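Local coordinates for protein glucoamylase (Thermoanaerobacterium thermosaccharolyticum, PDB 1LF6) that probably hydrolyses terminal alpha-1,4-linked glucose units one after another from the non-reducing ends of glucan chains, releasing beta-D-glucose, at residues T567-S572 / A623-F627. Residues are numbered along the deposited sequence; the frame is centred on the assembly and turned at random.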
loop_
_atom_site.group_PDB
_atom_site.type_symbol
_atom_site.label_atom_id
_atom_site.label_comp_id
_atom_site.label_asym_id
_atom_site.label_seq_id
_atom_site.Cartn_x
_atom_site.Cartn_y
_atom_site.Cartn_z
ATOM N N THR A 567 0.150 4.207 23.369
ATOM C CA THR A 567 -0.317 2.829 23.273
ATOM C C THR A 567 0.705 1.909 23.933
ATOM O O THR A 567 1.824 2.325 24.235
ATOM C CB THR A 567 -0.443 2.368 21.810
ATOM O OG1 THR A 567 0.872 2.176 21.277
ATOM C CG2 THR A 567 -1.175 3.402 20.974
ATOM N N PRO A 568 0.335 0.643 24.169
ATOM C CA PRO A 568 1.317 -0.248 24.788
ATOM C C PRO A 568 2.481 -0.584 23.846
ATOM O O PRO A 568 3.370 -1.346 24.206
ATOM C CB PRO A 568 0.481 -1.472 25.187
ATOM C CG PRO A 568 -0.667 -1.440 24.261
ATOM C CD PRO A 568 -1.000 0.025 24.151
ATOM N N LYS A 569 2.468 -0.000 22.647
ATOM C CA LYS A 569 3.525 -0.211 21.657
ATOM C C LYS A 569 4.341 1.076 21.527
ATOM O O LYS A 569 5.386 1.107 20.870
ATOM C CB LYS A 569 2.936 -0.532 20.278
ATOM C CG LYS A 569 2.074 -1.777 20.200
ATOM C CD LYS A 569 2.907 -3.029 20.038
ATOM C CE LYS A 569 2.021 -4.209 19.649
ATOM N NZ LYS A 569 2.817 -5.380 19.202
ATOM N N GLY A 570 3.845 2.141 22.147
ATOM C CA GLY A 570 4.513 3.424 22.069
ATOM C C GLY A 570 3.522 4.533 21.745
ATOM O O GLY A 570 2.321 4.291 21.638
ATOM N N PRO A 571 3.999 5.768 21.561
ATOM C CA PRO A 571 3.081 6.859 21.258
ATOM C C PRO A 571 2.732 7.024 19.787
ATOM O O PRO A 571 3.529 6.707 18.899
ATOM C CB PRO A 571 3.828 8.066 21.785
ATOM C CG PRO A 571 5.238 7.743 21.355
ATOM C CD PRO A 571 5.374 6.274 21.742
ATOM N N SER A 572 1.518 7.508 19.545
ATOM C CA SER A 572 1.060 7.809 18.194
ATOM C C SER A 572 0.028 8.929 18.313
ATOM O O SER A 572 -0.407 9.263 19.414
ATOM C CB SER A 572 0.452 6.587 17.507
ATOM O OG SER A 572 0.403 6.805 16.099
ATOM N N ALA A 623 9.040 2.639 18.342
ATOM C CA ALA A 623 7.584 2.589 18.310
ATOM C C ALA A 623 7.090 2.133 16.935
ATOM O O ALA A 623 6.201 1.286 16.831
ATOM C CB ALA A 623 7.005 3.949 18.649
ATOM N N MET A 624 7.657 2.703 15.877
ATOM C CA MET A 624 7.251 2.314 14.536
ATOM C C MET A 624 7.535 0.834 14.295
ATOM O O MET A 624 6.749 0.140 13.638
ATOM C CB MET A 624 7.966 3.167 13.479
ATOM C CG MET A 624 7.434 4.597 13.373
ATOM S SD MET A 624 7.894 5.401 11.829
ATOM C CE MET A 624 6.686 4.742 10.712
ATOM N N GLU A 625 8.648 0.346 14.839
ATOM C CA GLU A 625 9.020 -1.058 14.671
ATOM C C GLU A 625 7.999 -1.980 15.323
ATOM O O GLU A 625 7.629 -3.004 14.756
ATOM C CB GLU A 625 10.420 -1.312 15.250
ATOM C CG GLU A 625 11.515 -0.664 14.417
ATOM C CD GLU A 625 12.884 -0.701 15.069
ATOM O OE1 GLU A 625 13.829 -0.151 14.465
ATOM O OE2 GLU A 625 13.017 -1.272 16.174
ATOM N N LYS A 626 7.527 -1.600 16.506
ATOM C CA LYS A 626 6.546 -2.400 17.221
ATOM C C LYS A 626 5.166 -2.294 16.570
ATOM O O LYS A 626 4.354 -3.209 16.681
ATOM C CB LYS A 626 6.482 -1.961 18.689
ATOM C CG LYS A 626 7.831 -2.043 19.413
ATOM C CD LYS A 626 7.744 -1.508 20.830
ATOM C CE LYS A 626 9.127 -1.306 21.445
ATOM N NZ LYS A 626 9.926 -2.557 21.418
ATOM N N PHE A 627 4.905 -1.184 15.882
ATOM C CA PHE A 627 3.619 -1.002 15.216
ATOM C C PHE A 627 3.512 -1.919 14.003
ATOM O O PHE A 627 2.413 -2.291 13.587
ATOM C CB PHE A 627 3.439 0.458 14.784
ATOM C CG PHE A 627 3.002 1.374 15.895
ATOM C CD1 PHE A 627 3.513 2.666 15.992
ATOM C CD2 PHE A 627 2.077 0.945 16.851
ATOM C CE1 PHE A 627 3.111 3.519 17.027
ATOM C CE2 PHE A 627 1.671 1.791 17.888
ATOM C CZ PHE A 627 2.190 3.081 17.977
#
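Phe627, at the end of helix 618-627, pushes its ring against a beta hairpin whose strands, 564-567 and 570-573, are joined by a type I turn from Thr567 to Gly570. Hairpin and helix both belong to the family 15 part of the chain, whose fold is an (alpha/alpha) barrel, and the contact lies away from the presumed catalytic residues. Segment 570-572 runs at 90° to helix segment 623-627, and the ring reaches from the helix to the turn and strand. Its far rim does the touching: CE2 lies 3.5 Å from Thr567 OG1 and 3.6 Å from Lys569 CB, while Pro571 O meets CE1 at the ring edge, in plane, 3.7 Å away. CZ approaches Ser572 CB obliquely. With CG anti to its own carbonyl carbon (chi1 -80°), the ring swings from the helix toward the turn. Cutting this side chain back to an alanine would probably open a gap between the helix and the hairpin and leave Lys569 CB and Ser572 CB without their aromatic neighbour.

Beside the ring, Gly570 faces Ala623, their CA atoms 4.9 Å apart; a side chain on the glycine would collide with the alanine methyl. Lys569 bends at chi2 (-83°) and brings its CD against Lys626 CB and its outer chain past Lys626 O; Lys626 CD in turn comes to 3.5 Å from Lys569 O.

Further out, helix 600-612 backs the packing: Pro600 and Thr603 touch Phe627, and Thr603 OG1 is hydrogen-bonded to both Pro571 O and Ser572 OG. Within the turn, Gly570 O accepts from Thr567 N. Thr567 OG1 also donates to Gly570 O, at 2.6 Å, on a lone pair in the carbonyl plane.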